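Long-range contacts in SusD superfamily protein (PDB 3L22), which probably helps bind sugars at the bacterial outer membrane as a SusD-type protein, and carries bound zinc ions in this crystal: residues P136-V141 against D398-G403; N215-A220 against A335-N340; D83-A88 against P429-L434. One frame throughout, in Å; residues are numbered along the deposited sequence. Where two conformers were deposited one is given.

Interaction 1: P136-V141 against D398-G403. With EDO (1,2-ethanediol), chain B.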
ATOM      1  N   PRO A 136     -10.240 -11.400   1.723  1.00 14.38           N
ATOM      2  CA  PRO A 136     -10.412 -12.649   1.013  1.00 14.10           C
ATOM      3  C   PRO A 136      -9.129 -13.454   0.905  1.00 14.00           C
ATOM      4  O   PRO A 136      -8.031 -12.888   0.927  1.00 13.33           O
ATOM      5  CB  PRO A 136     -10.785 -12.191  -0.391  1.00 13.76           C
ATOM      6  CG  PRO A 136      -9.985 -10.955  -0.568  1.00 13.57           C
ATOM      7  CD  PRO A 136     -10.003 -10.289   0.785  1.00 14.43           C
ATOM      8  N   THR A 137      -9.293 -14.757   0.715  1.00 13.23           N
ATOM      9  CA  THR A 137      -8.225 -15.567   0.179  1.00 13.60           C
ATOM     10  C   THR A 137      -7.741 -14.912  -1.116  1.00 13.88           C
ATOM     11  O   THR A 137      -8.580 -14.453  -1.902  1.00 14.01           O
ATOM     12  CB  THR A 137      -8.750 -16.975  -0.117  1.00 13.58           C
ATOM     13  OG1 THR A 137      -9.215 -17.529   1.099  1.00 12.59           O
ATOM     14  CG2 THR A 137      -7.680 -17.899  -0.724  1.00 11.64           C
ATOM     15  N   PRO A 138      -6.416 -14.872  -1.355  1.00 14.50           N
ATOM     16  CA  PRO A 138      -5.919 -14.220  -2.557  1.00 14.54           C
ATOM     17  C   PRO A 138      -6.368 -14.883  -3.853  1.00 14.23           C
ATOM     18  O   PRO A 138      -6.619 -16.076  -3.926  1.00 13.86           O
ATOM     19  CB  PRO A 138      -4.388 -14.317  -2.410  1.00 14.76           C
ATOM     20  CG  PRO A 138      -4.179 -15.484  -1.522  1.00 14.30           C
ATOM     21  CD  PRO A 138      -5.289 -15.351  -0.532  1.00 15.17           C
ATOM     22  N   TYR A 139      -6.492 -14.054  -4.867  1.00 14.68           N
ATOM     23  CA  TYR A 139      -6.901 -14.478  -6.199  1.00 14.52           C
ATOM     24  C   TYR A 139      -6.031 -15.616  -6.720  1.00 14.31           C
ATOM     25  O   TYR A 139      -6.541 -16.529  -7.355  1.00 14.35           O
ATOM     26  CB  TYR A 139      -6.818 -13.267  -7.120  1.00 14.07           C
ATOM     27  CG  TYR A 139      -7.214 -13.465  -8.572  1.00 12.70           C
ATOM     28  CD1 TYR A 139      -6.342 -14.078  -9.465  1.00 15.22           C
ATOM     29  CD2 TYR A 139      -8.431 -12.970  -9.076  1.00 15.48           C
ATOM     30  CE1 TYR A 139      -6.665 -14.240 -10.801  1.00 15.33           C
ATOM     31  CE2 TYR A 139      -8.777 -13.134 -10.439  1.00 12.99           C
ATOM     32  CZ  TYR A 139      -7.859 -13.732 -11.283  1.00 14.96           C
ATOM     33  OH  TYR A 139      -8.105 -13.897 -12.603  1.00 18.20           O
ATOM     34  N   SER A 140      -4.732 -15.547  -6.452  1.00 14.11           N
ATOM     35  CA  SER A 140      -3.799 -16.569  -6.926  1.00 14.58           C
ATOM     36  C   SER A 140      -4.138 -17.925  -6.359  1.00 14.83           C
ATOM     37  O   SER A 140      -3.758 -18.901  -6.950  1.00 14.72           O
ATOM     38  CB  SER A 140      -2.342 -16.242  -6.556  1.00 15.01           C
ATOM     39  OG  SER A 140      -2.177 -16.186  -5.145  1.00 15.90           O
ATOM     40  N   VAL A 141      -4.814 -17.984  -5.211  1.00 14.64           N
ATOM     41  CA  VAL A 141      -5.260 -19.260  -4.650  1.00 15.27           C
ATOM     42  C   VAL A 141      -6.691 -19.592  -5.031  1.00 15.06           C
ATOM     43  O   VAL A 141      -6.965 -20.725  -5.372  1.00 14.54           O
ATOM     44  CB  VAL A 141      -5.131 -19.282  -3.119  1.00 15.56           C
ATOM     45  CG1 VAL A 141      -5.790 -20.561  -2.539  1.00 16.08           C
ATOM     46  CG2 VAL A 141      -3.642 -19.167  -2.725  1.00 15.45           C
ATOM     47  N   ASP A 398       2.663  -8.417  -0.693  1.00 14.64           N
ATOM     48  CA  ASP A 398       3.420  -9.260  -1.627  1.00 14.58           C
ATOM     49  C   ASP A 398       3.317 -10.738  -1.233  1.00 14.59           C
ATOM     50  O   ASP A 398       3.100 -11.619  -2.095  1.00 14.86           O
ATOM     51  CB  ASP A 398       4.885  -8.808  -1.717  1.00 14.44           C
ATOM     52  CG  ASP A 398       5.095  -7.561  -2.591  1.00 16.52           C
ATOM     53  OD1 ASP A 398       4.176  -7.132  -3.357  1.00 16.92           O
ATOM     54  OD2 ASP A 398       6.221  -7.010  -2.546  1.00 17.95           O
ATOM     55  N   ILE A 399       3.391 -11.015   0.072  1.00 14.61           N
ATOM     56  CA  ILE A 399       3.286 -12.399   0.564  1.00 13.57           C
ATOM     57  C   ILE A 399       1.907 -12.988   0.197  1.00 13.96           C
ATOM     58  O   ILE A 399       1.770 -14.108  -0.338  1.00 12.39           O
ATOM     59  CB  ILE A 399       3.472 -12.450   2.098  1.00 13.18           C
ATOM     60  CG1 ILE A 399       4.937 -12.136   2.466  1.00 12.89           C
ATOM     61  CG2 ILE A 399       3.067 -13.814   2.658  1.00 11.57           C
ATOM     62  CD1 ILE A 399       5.227 -11.823   3.989  1.00  9.17           C
HETATM   63  N   MSE A 400       0.880 -12.212   0.524  1.00 13.72           N
HETATM   64  CA  MSE A 400      -0.464 -12.676   0.328  0.75 13.60           C
HETATM   65  C   MSE A 400      -0.814 -12.837  -1.156  1.00 13.43           C
HETATM   66  O   MSE A 400      -1.378 -13.861  -1.519  1.00 12.93           O
HETATM   67  CB  MSE A 400      -1.470 -11.750   0.967  0.75 14.88           C
HETATM   68  CG  MSE A 400      -2.816 -12.423   1.190  0.75 15.03           C
HETATM   69 SE   MSE A 400      -3.912 -11.054   1.963  0.56 17.86          SE
HETATM   70  CE  MSE A 400      -5.246 -12.200   2.822  0.75 10.68           C
ATOM     71  N   ARG A 401      -0.481 -11.877  -2.005  1.00 13.32           N
ATOM     72  CA  ARG A 401      -0.896 -11.994  -3.420  1.00 13.96           C
ATOM     73  C   ARG A 401      -0.244 -13.185  -4.075  1.00 14.37           C
ATOM     74  O   ARG A 401      -0.870 -13.873  -4.896  1.00 14.66           O
ATOM     75  CB  ARG A 401      -0.679 -10.713  -4.216  1.00 14.29           C
ATOM     76  CG  ARG A 401       0.755 -10.333  -4.491  1.00 16.06           C
ATOM     77  CD  ARG A 401       0.792  -9.202  -5.498  1.00 16.90           C
ATOM     78  NE  ARG A 401       2.141  -8.633  -5.535  1.00 14.72           N
ATOM     79  CZ  ARG A 401       3.179  -9.107  -6.205  1.00 13.83           C
ATOM     80  NH1 ARG A 401       3.099 -10.184  -6.979  1.00 15.32           N
ATOM     81  NH2 ARG A 401       4.331  -8.486  -6.098  1.00 16.41           N
ATOM     82  N   ARG A 402       0.980 -13.497  -3.650  1.00 14.59           N
ATOM     83  CA  ARG A 402       1.639 -14.694  -4.142  1.00 14.43           C
ATOM     84  C   ARG A 402       1.173 -16.005  -3.491  1.00 14.87           C
ATOM     85  O   ARG A 402       1.664 -17.033  -3.850  1.00 14.37           O
ATOM     86  CB  ARG A 402       3.150 -14.546  -4.077  1.00 14.27           C
ATOM     87  CG  ARG A 402       3.692 -13.488  -5.049  1.00 15.18           C
ATOM     88  CD  ARG A 402       5.183 -13.631  -5.249  1.00 15.01           C
ATOM     89  NE  ARG A 402       5.984 -13.142  -4.122  1.00 14.00           N
ATOM     90  CZ  ARG A 402       6.528 -11.927  -4.025  1.00 14.61           C
ATOM     91  NH1 ARG A 402       6.321 -10.994  -4.949  1.00 15.16           N
ATOM     92  NH2 ARG A 402       7.279 -11.624  -2.960  1.00 15.22           N
ATOM     93  N   GLY A 403       0.228 -15.967  -2.550  1.00 16.15           N
ATOM     94  CA  GLY A 403      -0.250 -17.173  -1.900  1.00 16.20           C
ATOM     95  C   GLY A 403       0.813 -17.863  -1.055  1.00 15.53           C
ATOM     96  O   GLY A 403       0.725 -19.059  -0.834  1.00 15.74           O
TER
HETATM   97  C1  EDO B  22       3.411  -4.537  -5.163  1.00 47.55           C
HETATM   98  O1  EDO B  22       4.482  -3.664  -4.877  1.00 41.30           O
HETATM   99  C2  EDO B  22       2.480  -4.766  -3.961  1.00 48.39           C
HETATM  100  O2  EDO B  22       1.564  -5.808  -4.424  1.00 48.88           O
HETATM  101  O   HOH W   1      -3.330 -12.992  -5.779  1.00 10.00           O
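Pro138 and Ser140 of the extended-then-turning loop 136-141 lie against the C-terminal end of helix 395-401, with the CA atoms of Pro138 and Arg401 5.6 Å apart. That end is closed by a Schellman motif: Gly403 takes positive phi, and its N bonds back to Met400 O. Ser140 OG, set between its own backbone N and carbonyl carbon (chi1 62°), donates to Arg401 O at 2.7 Å, coming from above the carbonyl plane. Arg401 O thus receives two hydrogens, one from Ser140 OG and one from a water that Ser140 N holds. Next to this polar point the Pro138 ring sits on the last turn, its CB 3.2 Å from Met400 O and its CD 4.2 Å from CG of selenomethionine Met400. At the far end, Val141 CG2 rests 4.0 Å from Gly403 CA. Arg401 starts off away from the loop; its guanidinium forms salt bridges with Asp398 and Glu336, and NE also donates to a 1,2-ethanediol, probably from the crystallisation liquor. The contact thus lays the loop that follows helix 113-131 on the capped end of helix 395-401. Outward, Pro136 packs on Val168 of helix 168-178, and Met400 on Phe406 of strand 406-409.

Interaction 2: N215-A220 against A335-N340. With ACT (acetate ion), chain Q.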
ATOM      1  N   ASN A 215      -1.846 -12.486 -11.782  1.00 13.81           N
ATOM      2  CA  ASN A 215      -0.867 -13.128 -12.641  1.00 14.65           C
ATOM      3  C   ASN A 215      -0.943 -12.673 -14.087  1.00 13.92           C
ATOM      4  O   ASN A 215      -0.575 -13.395 -14.950  1.00 12.83           O
ATOM      5  CB  ASN A 215      -0.951 -14.673 -12.539  1.00 15.16           C
ATOM      6  CG  ASN A 215      -0.328 -15.212 -11.256  1.00 15.46           C
ATOM      7  OD1 ASN A 215      -0.223 -14.524 -10.248  1.00 15.03           O
ATOM      8  ND2 ASN A 215       0.108 -16.462 -11.312  1.00 17.71           N
ATOM      9  N   GLU A 216      -1.411 -11.449 -14.324  1.00 14.32           N
ATOM     10  CA  GLU A 216      -1.543 -10.887 -15.660  1.00 13.76           C
ATOM     11  C   GLU A 216      -0.296 -10.063 -15.970  1.00 13.78           C
ATOM     12  O   GLU A 216      -0.325  -8.809 -16.011  1.00 12.90           O
ATOM     13  CB  GLU A 216      -2.793 -10.008 -15.715  1.00 14.75           C
ATOM     14  CG  GLU A 216      -4.110 -10.769 -15.583  1.00 14.14           C
ATOM     15  CD  GLU A 216      -4.436 -11.603 -16.777  1.00 14.04           C
ATOM     16  OE1 GLU A 216      -3.930 -11.346 -17.881  1.00 16.64           O
ATOM     17  OE2 GLU A 216      -5.195 -12.560 -16.617  1.00 18.43           O
ATOM     18  N   TRP A 217       0.804 -10.776 -16.190  1.00 13.15           N
ATOM     19  CA  TRP A 217       2.141 -10.167 -16.213  1.00 13.62           C
ATOM     20  C   TRP A 217       2.276  -9.200 -17.391  1.00 13.48           C
ATOM     21  O   TRP A 217       2.797  -8.100 -17.233  1.00 13.69           O
ATOM     22  CB  TRP A 217       3.259 -11.240 -16.220  1.00 13.78           C
ATOM     23  CG  TRP A 217       3.087 -12.282 -15.153  1.00 13.96           C
ATOM     24  CD1 TRP A 217       2.806 -13.602 -15.353  1.00 15.63           C
ATOM     25  CD2 TRP A 217       3.134 -12.094 -13.737  1.00 15.20           C
ATOM     26  NE1 TRP A 217       2.694 -14.243 -14.161  1.00 14.18           N
ATOM     27  CE2 TRP A 217       2.884 -13.350 -13.146  1.00 15.27           C
ATOM     28  CE3 TRP A 217       3.385 -11.001 -12.913  1.00 14.18           C
ATOM     29  CZ2 TRP A 217       2.855 -13.540 -11.775  1.00 15.20           C
ATOM     30  CZ3 TRP A 217       3.357 -11.186 -11.530  1.00 16.17           C
ATOM     31  CH2 TRP A 217       3.084 -12.441 -10.978  1.00 14.86           C
ATOM     32  N   ASP A 218       1.716  -9.561 -18.542  1.00 13.27           N
ATOM     33  CA  ASP A 218       1.761  -8.675 -19.705  1.00 13.28           C
ATOM     34  C   ASP A 218       0.940  -7.389 -19.537  1.00 13.25           C
ATOM     35  O   ASP A 218       1.396  -6.310 -19.917  1.00 13.12           O
ATOM     36  CB  ASP A 218       1.314  -9.393 -20.967  1.00 14.44           C
ATOM     37  CG  ASP A 218       2.315 -10.417 -21.455  1.00 15.88           C
ATOM     38  OD1 ASP A 218       3.535 -10.309 -21.209  1.00 20.69           O
ATOM     39  OD2 ASP A 218       1.864 -11.329 -22.156  1.00 22.13           O
ATOM     40  N   LYS A 219      -0.256  -7.500 -18.987  1.00 12.46           N
ATOM     41  CA  LYS A 219      -1.080  -6.322 -18.747  1.00 12.90           C
ATOM     42  C   LYS A 219      -0.453  -5.449 -17.649  1.00 13.15           C
ATOM     43  O   LYS A 219      -0.527  -4.215 -17.730  1.00 13.24           O
ATOM     44  CB  LYS A 219      -2.533  -6.698 -18.424  1.00 13.23           C
ATOM     45  CG  LYS A 219      -3.253  -7.386 -19.589  1.00 13.25           C
ATOM     46  CD  LYS A 219      -4.624  -7.955 -19.174  1.00 15.59           C
ATOM     47  CE  LYS A 219      -5.284  -8.742 -20.310  1.00 17.39           C
ATOM     48  NZ  LYS A 219      -4.713 -10.176 -20.371  1.00 18.12           N
ATOM     49  N   ALA A 220       0.194  -6.076 -16.669  1.00 12.73           N
ATOM     50  CA  ALA A 220       0.913  -5.334 -15.622  1.00 12.97           C
ATOM     51  C   ALA A 220       2.070  -4.514 -16.212  1.00 12.40           C
ATOM     52  O   ALA A 220       2.245  -3.362 -15.883  1.00 12.81           O
ATOM     53  CB  ALA A 220       1.424  -6.294 -14.561  1.00 12.19           C
ATOM     54  N   ALA A 335      10.406  -5.760 -12.799  1.00 12.89           N
ATOM     55  CA  ALA A 335      11.366  -6.880 -12.759  1.00 11.81           C
ATOM     56  C   ALA A 335      10.614  -8.180 -12.484  1.00 12.26           C
ATOM     57  O   ALA A 335      10.857  -9.167 -13.166  1.00 10.92           O
ATOM     58  CB  ALA A 335      12.416  -6.649 -11.678  1.00 11.88           C
ATOM     59  N   GLU A 336       9.689  -8.174 -11.492  1.00 11.62           N
ATOM     60  CA  GLU A 336       8.947  -9.392 -11.158  1.00 12.27           C
ATOM     61  C   GLU A 336       8.108  -9.829 -12.355  1.00 11.68           C
ATOM     62  O   GLU A 336       8.073 -11.011 -12.685  1.00 12.89           O
ATOM     63  CB  GLU A 336       8.096  -9.223  -9.886  1.00 12.31           C
ATOM     64  CG  GLU A 336       7.189 -10.420  -9.580  1.00 12.77           C
ATOM     65  CD  GLU A 336       6.433 -10.266  -8.275  1.00 15.69           C
ATOM     66  OE1 GLU A 336       6.590  -9.198  -7.622  1.00 12.98           O
ATOM     67  OE2 GLU A 336       5.657 -11.201  -7.914  1.00 13.38           O
ATOM     68  N   CYS A 337       7.421  -8.893 -13.007  1.00 12.16           N
ATOM     69  CA  CYS A 337       6.608  -9.233 -14.177  1.00 11.09           C
ATOM     70  C   CYS A 337       7.435  -9.884 -15.281  1.00 11.60           C
ATOM     71  O   CYS A 337       7.065 -10.931 -15.823  1.00 10.85           O
ATOM     72  CB  CYS A 337       5.930  -8.005 -14.746  1.00 11.34           C
ATOM     73  SG  CYS A 337       4.754  -7.289 -13.599  1.00 13.96           S
ATOM     74  N   TYR A 338       8.572  -9.285 -15.597  1.00 12.00           N
ATOM     75  CA  TYR A 338       9.420  -9.812 -16.674  1.00 12.33           C
ATOM     76  C   TYR A 338      10.045 -11.166 -16.304  1.00 12.75           C
ATOM     77  O   TYR A 338      10.187 -12.012 -17.178  1.00 12.35           O
ATOM     78  CB  TYR A 338      10.511  -8.793 -17.097  1.00 12.64           C
ATOM     79  CG  TYR A 338      10.073  -7.745 -18.098  1.00 11.33           C
ATOM     80  CD1 TYR A 338       9.981  -8.049 -19.456  1.00 12.17           C
ATOM     81  CD2 TYR A 338       9.755  -6.457 -17.692  1.00 11.28           C
ATOM     82  CE1 TYR A 338       9.581  -7.074 -20.402  1.00 12.21           C
ATOM     83  CE2 TYR A 338       9.361  -5.491 -18.607  1.00 13.13           C
ATOM     84  CZ  TYR A 338       9.261  -5.813 -19.962  1.00 13.22           C
ATOM     85  OH  TYR A 338       8.859  -4.863 -20.865  1.00 14.55           O
ATOM     86  N   ALA A 339      10.363 -11.384 -15.022  1.00 13.36           N
ATOM     87  CA  ALA A 339      10.874 -12.687 -14.578  1.00 14.09           C
ATOM     88  C   ALA A 339       9.823 -13.803 -14.741  1.00 14.82           C
ATOM     89  O   ALA A 339      10.189 -14.975 -14.785  1.00 15.70           O
ATOM     90  CB  ALA A 339      11.362 -12.630 -13.142  1.00 12.84           C
ATOM     91  N   ASN A 340       8.536 -13.435 -14.778  1.00 14.94           N
ATOM     92  CA  ASN A 340       7.440 -14.390 -14.986  1.00 15.66           C
ATOM     93  C   ASN A 340       7.070 -14.559 -16.456  1.00 17.37           C
ATOM     94  O   ASN A 340       6.113 -15.231 -16.746  1.00 17.88           O
ATOM     95  CB  ASN A 340       6.206 -13.970 -14.196  1.00 15.02           C
ATOM     96  CG  ASN A 340       6.284 -14.359 -12.761  1.00 15.69           C
ATOM     97  OD1 ASN A 340       6.137 -15.521 -12.443  1.00 16.28           O
ATOM     98  ND2 ASN A 340       6.501 -13.403 -11.887  1.00 11.91           N
TER
HETATM   99  C   ACT Q  16       0.111 -13.241 -19.103  1.00 56.96           C
HETATM  100  O   ACT Q  16      -0.351 -13.414 -20.255  1.00 58.87           O
HETATM  101  OXT ACT Q  16       0.916 -12.303 -19.039  1.00 54.44           O
HETATM  102  CH3 ACT Q  16      -0.328 -14.109 -17.947  1.00 56.86           C
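Trp217 and Asn340 make the close-packed part of this contact: the Asn340 amide lies over the indole with the two planes only 6° apart. Asn340 CB sits almost exactly above the five-membered ring, 3.4 Å from its centroid, a CH-pi contact, while ND2 extends over the six-membered ring, 3.7 Å from Trp217 CZ2. The amide is steadied from the preceding helix, because Asn340 ND2 donates to Glu336 O at 3.0 Å. Asn215 CA covers part of the opposite indole face, so the indole lies between Asn340 across the contact and its own neighbour Asn215. At the ring's edge comes Cys337 SG, a sulfur-aromatic contact 4.0 Å from Trp217 CE3; the same sulfur touches Ala220 CB at 3.6 Å, one turn further along. The other side of helix 217-225 is looser. There Asp218 and Lys219 are exposed, Lys219 NZ pairs with Glu216 OE1, and an acetate, probably from the crystallisation liquor, accepts a bond from Asp218 N at 2.9 Å. Asn215 ends helix 200-213 in a Schellman motif and Glu216 occupies the N-cap position of the next helix, a tight helix-to-helix turn in the helix-rich, TPR-related SusD-family fold.

Interaction 3: D83-A88 against P429-L434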
ATOM      1  N   ASP A  83     -11.697  -0.495  12.586  1.00 14.39           N
ATOM      2  CA  ASP A  83     -11.283   0.796  12.063  1.00 15.65           C
ATOM      3  C   ASP A  83     -10.971   0.759  10.574  1.00 14.81           C
ATOM      4  O   ASP A  83     -11.389   1.650   9.861  1.00 13.88           O
ATOM      5  CB  ASP A  83     -10.068   1.347  12.789  1.00 16.41           C
ATOM      6  CG  ASP A  83     -10.343   1.681  14.282  1.00 19.31           C
ATOM      7  OD1 ASP A  83     -11.513   1.702  14.739  1.00 24.38           O
ATOM      8  OD2 ASP A  83      -9.326   1.884  14.991  1.00 23.31           O
ATOM      9  N   THR A  84     -10.239  -0.254  10.110  1.00 14.94           N
ATOM     10  CA  THR A  84      -9.935  -0.342   8.699  1.00 14.79           C
ATOM     11  C   THR A  84     -11.226  -0.401   7.892  1.00 15.15           C
ATOM     12  O   THR A  84     -11.388   0.314   6.902  1.00 15.51           O
ATOM     13  CB  THR A  84      -9.076  -1.573   8.384  1.00 15.84           C
ATOM     14  OG1 THR A  84      -7.822  -1.452   9.078  1.00 14.92           O
ATOM     15  CG2 THR A  84      -8.867  -1.697   6.855  1.00 13.42           C
ATOM     16  N   TRP A  85     -12.139  -1.264   8.338  1.00 14.86           N
ATOM     17  CA  TRP A  85     -13.447  -1.427   7.709  1.00 14.76           C
ATOM     18  C   TRP A  85     -14.257  -0.118   7.693  1.00 14.79           C
ATOM     19  O   TRP A  85     -14.659   0.364   6.630  1.00 14.60           O
ATOM     20  CB  TRP A  85     -14.242  -2.525   8.429  1.00 14.42           C
ATOM     21  CG  TRP A  85     -15.454  -2.954   7.694  1.00 15.25           C
ATOM     22  CD1 TRP A  85     -16.699  -2.415   7.797  1.00 14.81           C
ATOM     23  CD2 TRP A  85     -15.552  -4.014   6.726  1.00 13.50           C
ATOM     24  NE1 TRP A  85     -17.557  -3.053   6.946  1.00 16.61           N
ATOM     25  CE2 TRP A  85     -16.887  -4.047   6.283  1.00 16.41           C
ATOM     26  CE3 TRP A  85     -14.636  -4.918   6.177  1.00 14.39           C
ATOM     27  CZ2 TRP A  85     -17.344  -4.959   5.327  1.00 13.93           C
ATOM     28  CZ3 TRP A  85     -15.085  -5.827   5.240  1.00 14.83           C
ATOM     29  CH2 TRP A  85     -16.444  -5.849   4.834  1.00 14.49           C
ATOM     30  N   THR A  86     -14.513   0.420   8.878  1.00 14.25           N
ATOM     31  CA  THR A  86     -15.306   1.611   9.018  1.00 14.00           C
ATOM     32  C   THR A  86     -14.732   2.763   8.204  1.00 13.99           C
ATOM     33  O   THR A  86     -15.470   3.376   7.448  1.00 12.39           O
ATOM     34  CB  THR A  86     -15.427   2.008  10.493  1.00 13.84           C
ATOM     35  OG1 THR A  86     -16.057   0.928  11.194  1.00 15.42           O
ATOM     36  CG2 THR A  86     -16.290   3.298  10.685  1.00 13.91           C
ATOM     37  N   TYR A  87     -13.416   3.017   8.285  1.00 14.29           N
ATOM     38  CA  TYR A  87     -12.877   4.213   7.606  1.00 14.48           C
ATOM     39  C   TYR A  87     -12.661   4.033   6.103  1.00 14.67           C
ATOM     40  O   TYR A  87     -12.787   5.015   5.373  1.00 14.45           O
ATOM     41  CB  TYR A  87     -11.671   4.817   8.372  1.00 14.32           C
ATOM     42  CG  TYR A  87     -12.194   5.418   9.651  1.00 15.32           C
ATOM     43  CD1 TYR A  87     -12.285   4.664  10.817  1.00 17.60           C
ATOM     44  CD2 TYR A  87     -12.691   6.708   9.669  1.00 16.35           C
ATOM     45  CE1 TYR A  87     -12.842   5.197  11.966  1.00 17.39           C
ATOM     46  CE2 TYR A  87     -13.264   7.242  10.797  1.00 17.28           C
ATOM     47  CZ  TYR A  87     -13.322   6.490  11.931  1.00 18.71           C
ATOM     48  OH  TYR A  87     -13.857   7.018  13.045  1.00 21.91           O
ATOM     49  N   ALA A  88     -12.361   2.812   5.647  1.00 14.33           N
ATOM     50  CA  ALA A  88     -12.347   2.521   4.224  1.00 14.69           C
ATOM     51  C   ALA A  88     -13.734   2.767   3.618  1.00 15.20           C
ATOM     52  O   ALA A  88     -13.828   3.416   2.600  1.00 14.56           O
ATOM     53  CB  ALA A  88     -11.861   1.075   3.909  1.00 14.01           C
ATOM     54  N   PRO A 429     -15.633  -7.860  10.095  1.00 14.20           N
ATOM     55  CA  PRO A 429     -15.723  -7.438  11.500  1.00 14.75           C
ATOM     56  C   PRO A 429     -17.122  -7.349  12.039  1.00 13.88           C
ATOM     57  O   PRO A 429     -18.065  -7.168  11.282  1.00 13.88           O
ATOM     58  CB  PRO A 429     -15.099  -6.029  11.502  1.00 14.93           C
ATOM     59  CG  PRO A 429     -15.317  -5.560  10.102  1.00 15.42           C
ATOM     60  CD  PRO A 429     -15.075  -6.791   9.262  1.00 14.92           C
ATOM     61  N   GLN A 430     -17.229  -7.423  13.357  1.00 14.20           N
ATOM     62  CA  GLN A 430     -18.517  -7.282  14.053  1.00 14.79           C
ATOM     63  C   GLN A 430     -19.302  -6.015  13.670  1.00 14.60           C
ATOM     64  O   GLN A 430     -20.529  -6.077  13.599  1.00 13.86           O
ATOM     65  CB  GLN A 430     -18.305  -7.310  15.571  1.00 14.64           C
ATOM     66  CG  GLN A 430     -19.570  -7.201  16.454  1.00 16.91           C
ATOM     67  CD  GLN A 430     -20.532  -8.394  16.321  1.00 21.41           C
ATOM     68  OE1 GLN A 430     -20.298  -9.347  15.555  1.00 22.62           O
ATOM     69  NE2 GLN A 430     -21.618  -8.348  17.093  1.00 21.23           N
ATOM     70  N   VAL A 431     -18.615  -4.892  13.421  1.00 15.04           N
ATOM     71  CA  VAL A 431     -19.332  -3.666  13.019  1.00 15.80           C
ATOM     72  C   VAL A 431     -20.195  -3.911  11.780  1.00 16.11           C
ATOM     73  O   VAL A 431     -21.324  -3.466  11.720  1.00 17.15           O
ATOM     74  CB  VAL A 431     -18.405  -2.441  12.786  1.00 16.19           C
ATOM     75  CG1 VAL A 431     -17.848  -1.964  14.090  1.00 17.36           C
ATOM     76  CG2 VAL A 431     -17.285  -2.748  11.785  1.00 12.99           C
ATOM     77  N   GLU A 432     -19.684  -4.668  10.816  1.00 16.27           N
ATOM     78  CA  GLU A 432     -20.457  -5.022   9.637  1.00 16.21           C
ATOM     79  C   GLU A 432     -21.520  -6.083   9.946  1.00 16.74           C
ATOM     80  O   GLU A 432     -22.684  -5.968   9.497  1.00 17.02           O
ATOM     81  CB  GLU A 432     -19.512  -5.515   8.535  1.00 15.79           C
ATOM     82  CG  GLU A 432     -20.157  -5.879   7.196  1.00 16.00           C
ATOM     83  CD  GLU A 432     -20.689  -4.691   6.390  1.00 17.89           C
ATOM     84  OE1 GLU A 432     -20.429  -3.534   6.752  1.00 17.19           O
ATOM     85  OE2 GLU A 432     -21.358  -4.934   5.364  1.00 17.54           O
ATOM     86  N   LEU A 433     -21.144  -7.106  10.710  1.00 17.37           N
ATOM     87  CA  LEU A 433     -22.042  -8.237  10.961  1.00 17.68           C
ATOM     88  C   LEU A 433     -23.332  -7.802  11.651  1.00 18.81           C
ATOM     89  O   LEU A 433     -24.385  -8.382  11.395  1.00 19.10           O
ATOM     90  CB  LEU A 433     -21.344  -9.324  11.790  1.00 17.69           C
ATOM     91  CG  LEU A 433     -20.116 -10.052  11.201  1.00 15.74           C
ATOM     92  CD1 LEU A 433     -19.681 -11.097  12.237  1.00 13.49           C
ATOM     93  CD2 LEU A 433     -20.423 -10.696   9.851  1.00 11.07           C
ATOM     94  N   LEU A 434     -23.254  -6.770  12.493  1.00 19.81           N
ATOM     95  CA  LEU A 434     -24.427  -6.218  13.172  1.00 21.04           C
ATOM     96  C   LEU A 434     -25.428  -5.587  12.202  1.00 21.75           C
ATOM     97  O   LEU A 434     -26.612  -5.714  12.402  1.00 22.29           O
ATOM     98  CB  LEU A 434     -24.016  -5.191  14.245  1.00 21.20           C
ATOM     99  CG  LEU A 434     -23.370  -5.749  15.539  1.00 22.43           C
ATOM    100  CD1 LEU A 434     -22.667  -4.640  16.335  1.00 22.34           C
ATOM    101  CD2 LEU A 434     -24.402  -6.480  16.419  1.00 22.00           C
TER
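Trp85 meets Pro429, Val431 and Glu432 with different parts of its indole. Pro429 lies over one face: its CG is 3.6 Å from Trp85 CG, in a CH-pi contact with the five-membered ring, and its CD stands above the ring 3.6 Å from Trp85 CE3. The polar edge belongs to Glu432. Trp85 NE1 donates to Glu432 OE1 at 2.9 Å with an N-H...O angle of 146°, meeting the oxygen from above the carboxylate plane. The aliphatic part of Glu432 joins in, with CG 3.5 Å from Trp85 CZ2, so one side chain supplies both an acceptor and an apolar surface. Its chain leaves the helix with CG anti to the backbone N and then bends at chi2 (70°), which turns the carboxyl carbon back to the indole. Val431 CG2 touches the ring obliquely, 4.0 Å from Trp85 CD1, and is close to Thr86 OG1.

The contact brings the first turn of helix 430-435, near the C-terminus, against the long helix 79-103 within the helical SusD-family fold. The two short helical segments run at 60° to each other, their axes coming within 10.0 Å, a spacing bridged largely by the indole. Pro429 holds the N-cap position of the shorter helix.

Further out, Glu432 OE2 is taken by Asn436 ND2 and by Arg151 in a salt bridge, which together fix the carboxylate that receives the indole N-H. Tyr135 meets the Trp85 ring edge-to-face, and Val148 and Pro149 also touch it. Thr86 OG1 bonds to Ala82 O within helix 79-103.

Interactions 1 and 2 meet directly: Glu336, on the helix of 335-340, makes salt bridges to both Arg401 and Arg402 of 398-403, so the ends of helices 327-339 and 395-401 are tied by charge. Interaction 3 stands apart, about 8 Å from interaction 1 at the nearest atoms and about 22 Å from interaction 2, although interactions 1 and 3 each join an N-terminal region to the C-terminal part of the chain. Interactions 2 and 3 are buried and each centres on a tryptophan, one stacked against an amide, the other hydrogen-bonded to a carboxylate. Interaction 1 is only partly buried, and there a serine and a water serve a backbone carbonyl.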